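Local coordinates for biogenic amine-binding protein (Rhodnius prolixus, PDB 4GE1), which binds biogenic amines as a salivary lipocalin of a blood-feeding insect, probably sequestering host serotonin and norepinephrine, at residues D73-A77 and F192-E196; G87-N93 and E105-S111; K45-Q49 and L184-L188; G4-V8 and H124-P128. One frame throughout, in Å; residues are numbered along the deposited sequence.

How the interactions relate
All four contacts are made on one antiparallel sheet, curled into the lipocalin barrel that encloses tryptamine. Along the chain the segments run 4-8, 45-49, 73-77, 87-93, 105-111, 124-128, 184-188, 192-196. Interaction 2 pairs neighbouring strands 88-96 and 102-115 across a short turn; interactions 1, 3 and 4 join segments over 110 residues apart and cross one another, so both chain ends fold back onto the barrel. Interactions 1 and 3 (centres about 12 Å apart) touch through Phe192 and Leu187; interactions 2 and 4 (centres about 9 Å apart) are linked by backbone hydrogen bonds Gln109-Cys126 and Ser111-His124; the centres of interactions 3 and 4 are about 24 Å apart. Interactions 1, 2 and 4 reach the ligand.

Interaction 1 of 4, residues D73-A77 and F192-E196; sequences DISFA and FPNYE. With TSS (2-(1H-indol-3-yl)ethanamine), chain E.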
loop_
_atom_site.group_PDB
_atom_site.type_symbol
_atom_site.label_atom_id
_atom_site.label_comp_id
_atom_site.label_asym_id
_atom_site.label_seq_id
_atom_site.Cartn_x
_atom_site.Cartn_y
_atom_site.Cartn_z
ATOM N N ASP A 73 -2.410 -4.861 -8.937
ATOM C CA ASP A 73 -3.046 -5.713 -7.933
ATOM C C ASP A 73 -4.177 -4.970 -7.234
ATOM O O ASP A 73 -4.258 -3.738 -7.287
ATOM C CB ASP A 73 -2.031 -6.321 -6.932
ATOM C CG ASP A 73 -1.228 -5.279 -6.182
ATOM O OD1 ASP A 73 -0.134 -4.914 -6.669
ATOM O OD2 ASP A 73 -1.662 -4.851 -5.084
ATOM N N ILE A 74 -5.075 -5.722 -6.611
ATOM C CA ILE A 74 -6.239 -5.110 -5.988
ATOM C C ILE A 74 -6.505 -5.737 -4.641
ATOM O O ILE A 74 -6.563 -6.963 -4.524
ATOM C CB ILE A 74 -7.500 -5.281 -6.855
ATOM C CG1 ILE A 74 -7.227 -4.825 -8.296
ATOM C CG2 ILE A 74 -8.676 -4.524 -6.237
ATOM C CD1 ILE A 74 -8.357 -5.163 -9.274
ATOM N N SER A 75 -6.679 -4.896 -3.630
ATOM C CA SER A 75 -7.075 -5.383 -2.316
ATOM C C SER A 75 -8.569 -5.224 -2.112
ATOM O O SER A 75 -9.131 -4.148 -2.360
ATOM C CB SER A 75 -6.333 -4.645 -1.208
ATOM O OG SER A 75 -4.958 -4.935 -1.250
ATOM N N PHE A 76 -9.205 -6.298 -1.654
ATOM C CA PHE A 76 -10.620 -6.269 -1.312
ATOM C C PHE A 76 -10.761 -6.549 0.177
ATOM O O PHE A 76 -10.197 -7.523 0.688
ATOM C CB PHE A 76 -11.392 -7.347 -2.070
ATOM C CG PHE A 76 -11.222 -7.293 -3.558
ATOM C CD1 PHE A 76 -10.131 -7.893 -4.167
ATOM C CD2 PHE A 76 -12.173 -6.671 -4.355
ATOM C CE1 PHE A 76 -9.979 -7.860 -5.547
ATOM C CE2 PHE A 76 -12.032 -6.628 -5.734
ATOM C CZ PHE A 76 -10.932 -7.224 -6.334
ATOM N N ALA A 77 -11.508 -5.699 0.871
ATOM C CA ALA A 77 -11.803 -5.931 2.279
ATOM C C ALA A 77 -13.192 -5.425 2.603
ATOM O O ALA A 77 -13.870 -4.834 1.753
ATOM C CB ALA A 77 -10.778 -5.249 3.163
ATOM N N PHE A 192 -15.923 -7.355 -9.762
ATOM C CA PHE A 192 -15.193 -8.597 -9.505
ATOM C C PHE A 192 -16.019 -9.490 -8.593
ATOM O O PHE A 192 -15.764 -9.554 -7.391
ATOM C CB PHE A 192 -13.841 -8.314 -8.835
ATOM C CG PHE A 192 -12.874 -7.567 -9.702
ATOM C CD1 PHE A 192 -11.935 -8.248 -10.458
ATOM C CD2 PHE A 192 -12.889 -6.181 -9.750
ATOM C CE1 PHE A 192 -11.033 -7.560 -11.253
ATOM C CE2 PHE A 192 -11.991 -5.489 -10.547
ATOM C CZ PHE A 192 -11.069 -6.180 -11.301
ATOM N N PRO A 193 -17.016 -10.183 -9.157
ATOM C CA PRO A 193 -17.951 -10.946 -8.322
ATOM C C PRO A 193 -17.292 -12.046 -7.487
ATOM O O PRO A 193 -17.886 -12.489 -6.505
ATOM C CB PRO A 193 -18.926 -11.557 -9.341
ATOM C CG PRO A 193 -18.235 -11.467 -10.662
ATOM C CD PRO A 193 -17.350 -10.264 -10.589
ATOM N N ASN A 194 -16.096 -12.480 -7.866
ATOM C CA ASN A 194 -15.438 -13.576 -7.158
ATOM C C ASN A 194 -14.729 -13.145 -5.877
ATOM O O ASN A 194 -14.323 -13.987 -5.075
ATOM C CB ASN A 194 -14.461 -14.303 -8.081
ATOM C CG ASN A 194 -15.165 -15.144 -9.122
ATOM O OD1 ASN A 194 -16.354 -15.445 -8.995
ATOM N ND2 ASN A 194 -14.433 -15.536 -10.158
ATOM N N TYR A 195 -14.581 -11.837 -5.694
ATOM C CA TYR A 195 -13.873 -11.291 -4.535
ATOM C C TYR A 195 -14.737 -10.259 -3.821
ATOM O O TYR A 195 -14.505 -9.934 -2.657
ATOM C CB TYR A 195 -12.530 -10.678 -4.963
ATOM C CG TYR A 195 -11.655 -11.674 -5.689
ATOM C CD1 TYR A 195 -10.921 -12.627 -4.985
ATOM C CD2 TYR A 195 -11.585 -11.685 -7.077
ATOM C CE1 TYR A 195 -10.136 -13.557 -5.644
ATOM C CE2 TYR A 195 -10.800 -12.612 -7.747
ATOM C CZ TYR A 195 -10.077 -13.544 -7.026
ATOM O OH TYR A 195 -9.296 -14.465 -7.688
ATOM N N GLU A 196 -15.738 -9.751 -4.531
ATOM C CA GLU A 196 -16.648 -8.759 -3.967
ATOM C C GLU A 196 -17.837 -9.436 -3.310
ATOM O O GLU A 196 -18.987 -9.066 -3.538
ATOM C CB GLU A 196 -17.096 -7.756 -5.033
ATOM C CG GLU A 196 -15.990 -6.776 -5.396
ATOM C CD GLU A 196 -16.326 -5.888 -6.574
ATOM O OE1 GLU A 196 -17.352 -6.145 -7.248
ATOM O OE2 GLU A 196 -15.546 -4.937 -6.820
HETATM N N1 TSS E . -0.111 -3.571 -3.305
HETATM C CA TSS E . 0.455 -4.562 -2.423
HETATM C CB TSS E . 1.298 -4.064 -1.291
HETATM C CG TSS E . 0.881 -2.796 -0.616
HETATM C CD1 TSS E . 1.532 -1.572 -0.680
HETATM N NE1 TSS E . 0.863 -0.674 0.073
HETATM C CE2 TSS E . -0.242 -1.281 0.635
HETATM C CD2 TSS E . -0.252 -2.592 0.231
HETATM C CZ2 TSS E . -1.267 -0.782 1.485
HETATM C CH2 TSS E . -2.280 -1.629 1.924
HETATM C CZ3 TSS E . -2.290 -2.964 1.513
HETATM C CE3 TSS E . -1.285 -3.452 0.670
#
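This is a buried aromatic contact on the outer wall of the lipocalin barrel, where the C-terminal loop after helix 181-189 covers strand 69-78. The CA atoms of Phe76 and Tyr195 are 6.8 Å apart, and the segments bury 228 Å² between them. Phe76 is central. Its ring edge is directed at the face of Phe192 in an offset edge-to-face pair, centroids 5.6 Å apart and planes at 65°. Tyr195 CB lies over a face of the Phe76 ring, 3.7 Å from its centroid and 9° off the normal, a CH-pi contact; the Tyr195 ring is near parallel (20°) but slid aside, centroids 5.5 Å apart, so the rings barely overlap. Ile74 CD1 meets Phe192 CZ at 3.5 Å. The loop folds back on itself: Phe192 O accepts from Tyr195 N (3.1 Å) and Glu196 N (2.9 Å), while Phe192 N donates to Glu196 OE1 (3.1 Å). Tyr195 OH is hydrogen-bonded to Glu105 OE2, and Glu196 forms a salt bridge with Lys57. Strand alternation sends Asp73 inward, where its OD2 accepts a 2.7 Å hydrogen bond from tryptamine N1. One strand thus presents an acidic amine-binding group inward and hydrophobic side chains outward, and no hydrogen bond crosses between the segments.

Interaction 2 of 4, residues G87-N93 and E105-S111; sequences GKYTAKN and ERTLQVS. With TSS (2-(1H-indol-3-yl)ethanamine), chain E.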
loop_
_atom_site.group_PDB
_atom_site.type_symbol
_atom_site.label_atom_id
_atom_site.label_comp_id
_atom_site.label_asym_id
_atom_site.label_seq_id
_atom_site.Cartn_x
_atom_site.Cartn_y
_atom_site.Cartn_z
ATOM N N GLY A 87 -6.154 0.951 13.065
ATOM C CA GLY A 87 -5.801 0.928 11.659
ATOM C C GLY A 87 -5.173 -0.397 11.285
ATOM O O GLY A 87 -4.010 -0.455 10.878
ATOM N N LYS A 88 -5.950 -1.465 11.415
ATOM C CA LYS A 88 -5.441 -2.811 11.182
ATOM C C LYS A 88 -6.519 -3.703 10.594
ATOM O O LYS A 88 -7.636 -3.772 11.112
ATOM C CB LYS A 88 -4.934 -3.409 12.490
ATOM C CG LYS A 88 -4.491 -4.857 12.389
ATOM C CD LYS A 88 -3.845 -5.304 13.695
ATOM C CE LYS A 88 -3.342 -6.737 13.605
ATOM N NZ LYS A 88 -2.266 -6.907 12.578
ATOM N N TYR A 89 -6.186 -4.389 9.510
ATOM C CA TYR A 89 -7.167 -5.223 8.836
ATOM C C TYR A 89 -6.511 -6.286 7.980
ATOM O O TYR A 89 -5.310 -6.241 7.715
ATOM C CB TYR A 89 -8.135 -4.372 7.991
ATOM C CG TYR A 89 -7.503 -3.602 6.842
ATOM C CD1 TYR A 89 -7.679 -4.014 5.523
ATOM C CD2 TYR A 89 -6.752 -2.456 7.071
ATOM C CE1 TYR A 89 -7.103 -3.314 4.460
ATOM C CE2 TYR A 89 -6.171 -1.749 6.012
ATOM C CZ TYR A 89 -6.357 -2.182 4.714
ATOM O OH TYR A 89 -5.789 -1.486 3.672
ATOM N N THR A 90 -7.314 -7.255 7.569
ATOM C CA THR A 90 -6.882 -8.256 6.619
ATOM C C THR A 90 -7.601 -8.039 5.287
ATOM O O THR A 90 -8.779 -7.672 5.243
ATOM C CB THR A 90 -7.177 -9.669 7.135
ATOM O OG1 THR A 90 -6.812 -9.754 8.518
ATOM C CG2 THR A 90 -6.382 -10.694 6.342
ATOM N N ALA A 91 -6.882 -8.261 4.202
ATOM C CA ALA A 91 -7.452 -8.093 2.879
ATOM C C ALA A 91 -7.087 -9.287 2.019
ATOM O O ALA A 91 -6.075 -9.954 2.252
ATOM C CB ALA A 91 -6.956 -6.799 2.250
ATOM N N LYS A 92 -7.947 -9.591 1.059
ATOM C CA LYS A 92 -7.595 -10.501 -0.013
ATOM C C LYS A 92 -6.981 -9.627 -1.107
ATOM O O LYS A 92 -7.598 -8.658 -1.569
ATOM C CB LYS A 92 -8.839 -11.229 -0.529
ATOM C CG LYS A 92 -8.585 -12.177 -1.701
ATOM C CD LYS A 92 -7.423 -13.116 -1.400
ATOM C CE LYS A 92 -7.648 -14.496 -1.992
ATOM N NZ LYS A 92 -8.779 -15.187 -1.319
ATOM N N ASN A 93 -5.750 -9.932 -1.492
ATOM C CA ASN A 93 -5.109 -9.161 -2.547
ATOM C C ASN A 93 -4.910 -10.027 -3.777
ATOM O O ASN A 93 -4.388 -11.142 -3.697
ATOM C CB ASN A 93 -3.801 -8.525 -2.066
ATOM C CG ASN A 93 -3.097 -7.722 -3.164
ATOM O OD1 ASN A 93 -2.303 -8.263 -3.924
ATOM N ND2 ASN A 93 -3.385 -6.430 -3.238
ATOM N N GLU A 105 -3.495 -14.751 -6.185
ATOM C CA GLU A 105 -4.157 -14.132 -5.035
ATOM C C GLU A 105 -3.485 -14.532 -3.708
ATOM O O GLU A 105 -2.847 -15.598 -3.596
ATOM C CB GLU A 105 -5.651 -14.500 -5.008
ATOM C CG GLU A 105 -5.940 -16.012 -4.976
ATOM C CD GLU A 105 -7.425 -16.355 -5.166
ATOM O OE1 GLU A 105 -8.137 -16.554 -4.156
ATOM O OE2 GLU A 105 -7.875 -16.461 -6.330
ATOM N N ARG A 106 -3.635 -13.680 -2.701
ATOM C CA ARG A 106 -3.017 -13.919 -1.408
ATOM C C ARG A 106 -3.752 -13.140 -0.334
ATOM O O ARG A 106 -4.546 -12.234 -0.623
ATOM C CB ARG A 106 -1.580 -13.433 -1.448
ATOM C CG ARG A 106 -1.504 -11.951 -1.708
ATOM C CD ARG A 106 -0.159 -11.527 -2.247
ATOM N NE ARG A 106 -0.270 -10.244 -2.939
ATOM C CZ ARG A 106 0.748 -9.422 -3.164
ATOM N NH1 ARG A 106 1.964 -9.746 -2.741
ATOM N NH2 ARG A 106 0.552 -8.275 -3.806
ATOM N N THR A 107 -3.468 -13.490 0.914
ATOM C CA THR A 107 -3.994 -12.764 2.056
ATOM C C THR A 107 -2.917 -11.824 2.585
ATOM O O THR A 107 -1.764 -12.226 2.752
ATOM C CB THR A 107 -4.381 -13.735 3.174
ATOM O OG1 THR A 107 -5.212 -14.768 2.633
ATOM C CG2 THR A 107 -5.119 -13.015 4.287
ATOM N N LEU A 108 -3.291 -10.576 2.845
ATOM C CA LEU A 108 -2.356 -9.595 3.384
ATOM C C LEU A 108 -2.859 -9.027 4.701
ATOM O O LEU A 108 -3.996 -8.549 4.791
ATOM C CB LEU A 108 -2.133 -8.451 2.391
ATOM C CG LEU A 108 -1.448 -8.809 1.072
ATOM C CD1 LEU A 108 -1.333 -7.606 0.148
ATOM C CD2 LEU A 108 -0.088 -9.368 1.361
ATOM N N GLN A 109 -2.014 -9.084 5.724
ATOM C CA GLN A 109 -2.319 -8.421 6.987
ATOM C C GLN A 109 -1.752 -7.006 6.945
ATOM O O GLN A 109 -0.540 -6.817 6.795
ATOM C CB GLN A 109 -1.725 -9.211 8.156
ATOM C CG GLN A 109 -2.077 -10.695 8.119
ATOM C CD GLN A 109 -1.506 -11.476 9.298
ATOM O OE1 GLN A 109 -0.739 -10.945 10.106
ATOM N NE2 GLN A 109 -1.888 -12.744 9.405
ATOM N N VAL A 110 -2.629 -6.013 7.065
ATOM C CA VAL A 110 -2.218 -4.623 6.945
ATOM C C VAL A 110 -2.228 -3.927 8.299
ATOM O O VAL A 110 -3.203 -4.024 9.053
ATOM C CB VAL A 110 -3.138 -3.845 5.970
ATOM C CG1 VAL A 110 -2.585 -2.453 5.705
ATOM C CG2 VAL A 110 -3.322 -4.611 4.654
ATOM N N SER A 111 -1.152 -3.215 8.614
ATOM C CA SER A 111 -1.089 -2.495 9.885
ATOM C C SER A 111 -0.603 -1.071 9.693
ATOM O O SER A 111 0.574 -0.845 9.414
ATOM C CB SER A 111 -0.153 -3.214 10.871
ATOM O OG SER A 111 -0.338 -4.615 10.829
HETATM N N1 TSS E . -0.111 -3.571 -3.305
HETATM C CA TSS E . 0.455 -4.562 -2.423
HETATM C CB TSS E . 1.298 -4.064 -1.291
HETATM C CG TSS E . 0.881 -2.796 -0.616
HETATM C CD1 TSS E . 1.532 -1.572 -0.680
HETATM N NE1 TSS E . 0.863 -0.674 0.073
HETATM C CE2 TSS E . -0.242 -1.281 0.635
HETATM C CD2 TSS E . -0.252 -2.592 0.231
HETATM C CZ2 TSS E . -1.267 -0.782 1.485
HETATM C CH2 TSS E . -2.280 -1.629 1.924
HETATM C CZ3 TSS E . -2.290 -2.964 1.513
HETATM C CE3 TSS E . -1.285 -3.452 0.670
#
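Strands 88-96 and 102-115 form an antiparallel beta hairpin in the lipocalin barrel; the axes of segments 88-93 and 105-111 approach to 4.7 Å at 157°. Backbone hydrogen bonds fix the register. Tyr89-Val110, Ala91-Leu108 and Asn93-Arg106 are hydrogen-bonded pairs, each with two N-to-O bonds: Asn93 N to Arg106 O is the shortest at 2.7 Å, and Ala91 N to Leu108 O measures 3.0 Å. Lys88-Ser111, Thr90-Gln109 and Lys92-Thr107 alternate as non-hydrogen-bonded pairs, CA atoms 4.5 to 4.7 Å apart.

Polar side chains add cross-strand bonds. Asn93 OD1 is a bifurcated acceptor, receiving Arg106 NH2 at 2.9 Å and Arg106 NE at 3.0 Å. Lys92 NZ forms a salt bridge to Glu105 OE1 at 3.2 Å, and Glu105 OE2 is hydrogen-bonded to Tyr195 OH.

Tyr89, Ala91, Leu108 and Val110 share one face, with the polar pair Asn93-Arg106 at its end. Val110 CB sits over the Tyr89 ring, 3.9 Å from its centroid, in a CH-pi contact, and Asn93 CB meets Leu108 CD1 at 3.4 Å. This face looks into the pocket: Val110 CG2 lies 3.7 Å from tryptamine CZ3 and Arg106 NH2 4.0 Å from tryptamine CA. Tyr89 OH, hydrogen-bonded to Glu58, packs 3.9 Å from tryptamine CH2.

The hairpin is continued on either side, by strand 69-78 through Phe76-Lys92 backbone bonding and by strand 120-127 through Gln109-Cys126 and Ser111-His124.

Interaction 3 of 4, residues K45-Q49 and L184-L188; sequences KFLHQ and LQKLL
Helix 181-189 packs on the outside of strand 43-50, consistent with the lipocalin plan of a barrel flanked by helices from the C-terminal region. Segment 45-49 is extended (phi -121° to -150°, psi 133° to 162°); segment 184-188 is helical (phi/psi near -60/-45), with Leu188 N bonded to Leu184 O at 3.1 Å. Their axes approach to 8.8 Å, signed crossing angle -32°. Leu47 CA lies 6.4 Å from Leu184 CA. Leu47 (chi1 t, chi2 p) points toward the helix, its CD2 4.2 Å from Leu184 CB and 4.0 Å from Leu188 CD2. Leu184 (m,t) brings CD1 4.0 Å from Lys45 CG. Leu188 (t,p) places CD1 3.6 Å from Gln49 CG (chi1 p, chi2 t). Lys45, all-trans, makes a salt bridge to Asp181 and a hydrogen bond to Tyr25 OH. Phe46 and His48, both chi1 p, point away to the inner side; His48 ND1 is hydrogen-bonded to Glu58 OE1. Burying 366 Å² without an inter-segment hydrogen bond, the contact rests on aliphatic packing, leucines one helical turn apart meeting the strand.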
loop_
_atom_site.group_PDB
_atom_site.type_symbol
_atom_site.label_atom_id
_atom_site.label_comp_id
_atom_site.label_asym_id
_atom_site.label_seq_id
_atom_site.Cartn_x
_atom_site.Cartn_y
_atom_site.Cartn_z
ATOM N N LYS A 45 1.444 3.852 -7.324
ATOM C CA LYS A 45 0.357 4.740 -6.945
ATOM C C LYS A 45 -0.853 3.849 -6.758
ATOM O O LYS A 45 -1.039 2.876 -7.500
ATOM C CB LYS A 45 0.094 5.777 -8.041
ATOM C CG LYS A 45 -1.142 6.636 -7.812
ATOM C CD LYS A 45 -1.271 7.715 -8.885
ATOM C CE LYS A 45 -2.431 8.662 -8.583
ATOM N NZ LYS A 45 -2.481 9.820 -9.537
ATOM N N PHE A 46 -1.665 4.142 -5.752
ATOM C CA PHE A 46 -2.904 3.392 -5.624
ATOM C C PHE A 46 -4.130 4.251 -5.369
ATOM O O PHE A 46 -4.039 5.370 -4.855
ATOM C CB PHE A 46 -2.795 2.171 -4.683
ATOM C CG PHE A 46 -2.457 2.487 -3.243
ATOM C CD1 PHE A 46 -3.436 2.419 -2.258
ATOM C CD2 PHE A 46 -1.152 2.766 -2.860
ATOM C CE1 PHE A 46 -3.127 2.661 -0.912
ATOM C CE2 PHE A 46 -0.831 3.001 -1.514
ATOM C CZ PHE A 46 -1.827 2.960 -0.544
ATOM N N LEU A 47 -5.270 3.721 -5.790
ATOM C CA LEU A 47 -6.537 4.428 -5.707
ATOM C C LEU A 47 -7.488 3.592 -4.872
ATOM O O LEU A 47 -7.623 2.391 -5.094
ATOM C CB LEU A 47 -7.106 4.604 -7.121
ATOM C CG LEU A 47 -8.190 5.647 -7.365
ATOM C CD1 LEU A 47 -7.612 7.033 -7.156
ATOM C CD2 LEU A 47 -8.750 5.507 -8.776
ATOM N N HIS A 48 -8.171 4.201 -3.915
ATOM C CA HIS A 48 -9.080 3.383 -3.125
ATOM C C HIS A 48 -10.375 4.049 -2.671
ATOM O O HIS A 48 -10.515 5.270 -2.691
ATOM C CB HIS A 48 -8.346 2.667 -1.968
ATOM C CG HIS A 48 -7.666 3.586 -1.002
ATOM N ND1 HIS A 48 -6.767 3.138 -0.056
ATOM C CD2 HIS A 48 -7.762 4.927 -0.828
ATOM C CE1 HIS A 48 -6.335 4.163 0.657
ATOM N NE2 HIS A 48 -6.922 5.257 0.209
ATOM N N GLN A 49 -11.336 3.217 -2.287
ATOM C CA GLN A 49 -12.644 3.712 -1.889
ATOM C C GLN A 49 -13.284 2.801 -0.857
ATOM O O GLN A 49 -12.973 1.612 -0.777
ATOM C CB GLN A 49 -13.566 3.800 -3.105
ATOM C CG GLN A 49 -13.546 2.526 -3.937
ATOM C CD GLN A 49 -14.748 2.360 -4.851
ATOM O OE1 GLN A 49 -15.196 3.307 -5.513
ATOM N NE2 GLN A 49 -15.271 1.138 -4.904
ATOM N N LEU A 184 -6.165 2.435 -13.234
ATOM C CA LEU A 184 -6.562 2.556 -11.842
ATOM C C LEU A 184 -8.061 2.853 -11.758
ATOM O O LEU A 184 -8.805 2.159 -11.061
ATOM C CB LEU A 184 -5.761 3.663 -11.138
ATOM C CG LEU A 184 -4.290 3.417 -10.767
ATOM C CD1 LEU A 184 -3.733 4.649 -10.071
ATOM C CD2 LEU A 184 -4.142 2.201 -9.861
ATOM N N GLN A 185 -8.494 3.888 -12.474
ATOM C CA GLN A 185 -9.900 4.301 -12.469
ATOM C C GLN A 185 -10.802 3.184 -13.016
ATOM O O GLN A 185 -11.824 2.850 -12.427
ATOM C CB GLN A 185 -10.069 5.604 -13.271
ATOM C CG GLN A 185 -11.511 5.976 -13.609
ATOM C CD GLN A 185 -12.301 6.494 -12.410
ATOM O OE1 GLN A 185 -11.729 6.890 -11.391
ATOM N NE2 GLN A 185 -13.625 6.494 -12.535
ATOM N N LYS A 186 -10.397 2.586 -14.130
ATOM C CA LYS A 186 -11.165 1.513 -14.741
ATOM C C LYS A 186 -11.340 0.287 -13.830
ATOM O O LYS A 186 -12.448 -0.235 -13.686
ATOM C CB LYS A 186 -10.503 1.104 -16.056
ATOM C CG LYS A 186 -11.321 0.166 -16.914
ATOM C CD LYS A 186 -10.544 -0.199 -18.170
ATOM C CE LYS A 186 -9.279 -0.970 -17.813
ATOM N NZ LYS A 186 -9.593 -2.294 -17.222
ATOM N N LEU A 187 -10.253 -0.187 -13.225
ATOM C CA LEU A 187 -10.354 -1.379 -12.387
ATOM C C LEU A 187 -11.153 -1.099 -11.113
ATOM O O LEU A 187 -11.875 -1.965 -10.612
ATOM C CB LEU A 187 -8.965 -1.958 -12.069
ATOM C CG LEU A 187 -8.263 -2.653 -13.243
ATOM C CD1 LEU A 187 -6.909 -3.191 -12.843
ATOM C CD2 LEU A 187 -9.131 -3.773 -13.792
ATOM N N LEU A 188 -11.044 0.122 -10.606
ATOM C CA LEU A 188 -11.777 0.496 -9.409
ATOM C C LEU A 188 -13.286 0.376 -9.631
ATOM O O LEU A 188 -14.028 -0.023 -8.727
ATOM C CB LEU A 188 -11.418 1.918 -8.981
ATOM C CG LEU A 188 -11.974 2.358 -7.625
ATOM C CD1 LEU A 188 -11.058 1.902 -6.499
ATOM C CD2 LEU A 188 -12.147 3.869 -7.591
#

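Interaction 4 of 4, residues G4-V8 and H124-P128; sequences GCSTV and HVCDP. With TSS (2-(1H-indol-3-yl)ethanamine), chain E.
A disulfide joins the N-terminal segment to strand 120-127 of the lipocalin barrel, on the side of that strand turned away from the tryptamine pocket. Segment 4-8 has no regular structure: Gly4 has positive phi (71/-177), then Cys5 (-83/141), Ser6 (-64/148), Thr7 (-99/130) and Val8 (-127/147) are extended. His124 (-120/123), Val125 (-120/135) and Cys126 (-151/145) are strand, and Pro128 (-60/-24) turns out of it. Cys5 to Val8 runs 147° from segment 124-128, roughly antiparallel, but no direct hydrogen bond links them. Cys5 CA lies 5.9 Å from Cys126 CA, and Val8 CA 7.7 Å from His124 CA. Cys5 takes chi1 m (-76°) and Cys126 chi1 t (-170°); Cys5 SG and Cys126 SG bond at 2.0 Å with chi3 -83°. Pro128 CD approaches Cys5 SG to 4.5 Å. Val8 (chi1 m) puts CG1 over one face of the His124 ring (chi1 t, chi2 -96°), 4.2 Å from His124 CG; His124 CE1 is 3.6 Å from Ser6 O. Alternation turns Val125 (chi1 t) inward, its CG2 3.7 Å from tryptamine CD2. A water bridges the segments, accepting from Ser6 N at 3.1 Å and hydrogen-bonded to His124 NE2 at 3.1 Å.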
loop_
_atom_site.group_PDB
_atom_site.type_symbol
_atom_site.label_atom_id
_atom_site.label_comp_id
_atom_site.label_asym_id
_atom_site.label_seq_id
_atom_site.Cartn_x
_atom_site.Cartn_y
_atom_site.Cartn_z
ATOM N N GLY A 4 6.542 -16.295 10.931
ATOM C CA GLY A 4 5.346 -15.490 10.732
ATOM C C GLY A 4 5.560 -14.020 10.413
ATOM O O GLY A 4 6.690 -13.553 10.250
ATOM N N CYS A 5 4.450 -13.295 10.308
ATOM C CA CYS A 5 4.471 -11.852 10.114
ATOM C C CYS A 5 4.654 -11.168 11.462
ATOM O O CYS A 5 4.100 -11.610 12.469
ATOM C CB CYS A 5 3.166 -11.386 9.468
ATOM S SG CYS A 5 3.029 -11.743 7.703
ATOM N N SER A 6 5.444 -10.100 11.486
ATOM C CA SER A 6 5.616 -9.324 12.706
ATOM C C SER A 6 4.288 -8.690 13.104
ATOM O O SER A 6 3.469 -8.357 12.248
ATOM C CB SER A 6 6.672 -8.234 12.506
ATOM O OG SER A 6 7.949 -8.791 12.249
ATOM N N THR A 7 4.069 -8.539 14.405
ATOM C CA THR A 7 2.934 -7.765 14.889
ATOM C C THR A 7 3.441 -6.376 15.243
ATOM O O THR A 7 4.449 -6.236 15.934
ATOM C CB THR A 7 2.272 -8.410 16.122
ATOM O OG1 THR A 7 3.130 -8.273 17.262
ATOM C CG2 THR A 7 1.999 -9.883 15.871
ATOM N N VAL A 8 2.761 -5.350 14.748
ATOM C CA VAL A 8 3.159 -3.977 15.035
ATOM C C VAL A 8 1.977 -3.188 15.586
ATOM O O VAL A 8 0.826 -3.437 15.214
ATOM C CB VAL A 8 3.730 -3.256 13.780
ATOM C CG1 VAL A 8 4.714 -4.153 13.038
ATOM C CG2 VAL A 8 2.619 -2.821 12.855
ATOM N N HIS A 124 2.780 -1.335 7.515
ATOM C CA HIS A 124 3.449 -2.622 7.441
ATOM C C HIS A 124 2.487 -3.616 6.803
ATOM O O HIS A 124 1.358 -3.791 7.277
ATOM C CB HIS A 124 3.868 -3.095 8.838
ATOM C CG HIS A 124 4.338 -4.517 8.877
ATOM N ND1 HIS A 124 3.513 -5.565 9.213
ATOM C CD2 HIS A 124 5.554 -5.059 8.617
ATOM C CE1 HIS A 124 4.198 -6.697 9.162
ATOM N NE2 HIS A 124 5.435 -6.417 8.803
ATOM N N VAL A 125 2.921 -4.234 5.707
ATOM C CA VAL A 125 2.112 -5.222 5.003
ATOM C C VAL A 125 2.830 -6.555 4.958
ATOM O O VAL A 125 4.023 -6.612 4.666
ATOM C CB VAL A 125 1.812 -4.796 3.570
ATOM C CG1 VAL A 125 0.821 -5.767 2.933
ATOM C CG2 VAL A 125 1.278 -3.375 3.540
ATOM N N CYS A 126 2.110 -7.632 5.241
ATOM C CA CYS A 126 2.748 -8.942 5.283
ATOM C C CYS A 126 1.810 -10.087 4.925
ATOM O O CYS A 126 0.626 -10.055 5.237
ATOM C CB CYS A 126 3.364 -9.183 6.659
ATOM S SG CYS A 126 4.410 -10.629 6.699
ATOM N N ASP A 127 2.360 -11.101 4.267
ATOM C CA ASP A 127 1.586 -12.258 3.843
ATOM C C ASP A 127 1.929 -13.439 4.731
ATOM O O ASP A 127 3.070 -13.881 4.755
ATOM C CB ASP A 127 1.903 -12.584 2.382
ATOM C CG ASP A 127 1.086 -13.747 1.846
ATOM O OD1 ASP A 127 0.495 -14.503 2.652
ATOM O OD2 ASP A 127 1.049 -13.913 0.609
ATOM N N PRO A 128 0.936 -13.953 5.468
ATOM C CA PRO A 128 1.113 -15.062 6.413
ATOM C C PRO A 128 1.631 -16.320 5.723
ATOM O O PRO A 128 2.242 -17.171 6.369
ATOM C CB PRO A 128 -0.303 -15.305 6.935
ATOM C CG PRO A 128 -1.022 -14.022 6.705
ATOM C CD PRO A 128 -0.448 -13.454 5.456
HETATM N N1 TSS E . -0.111 -3.571 -3.305
HETATM C CA TSS E . 0.455 -4.562 -2.423
HETATM C CB TSS E . 1.298 -4.064 -1.291
HETATM C CG TSS E . 0.881 -2.796 -0.616
HETATM C CD1 TSS E . 1.532 -1.572 -0.680
HETATM N NE1 TSS E . 0.863 -0.674 0.073
HETATM C CE2 TSS E . -0.242 -1.281 0.635
HETATM C CD2 TSS E . -0.252 -2.592 0.231
HETATM C CZ2 TSS E . -1.267 -0.782 1.485
HETATM C CH2 TSS E . -2.280 -1.629 1.924
HETATM C CZ3 TSS E . -2.290 -2.964 1.513
HETATM C CE3 TSS E . -1.285 -3.452 0.670
HETATM O O HOH W 1 7.099 -9.058 9.092
#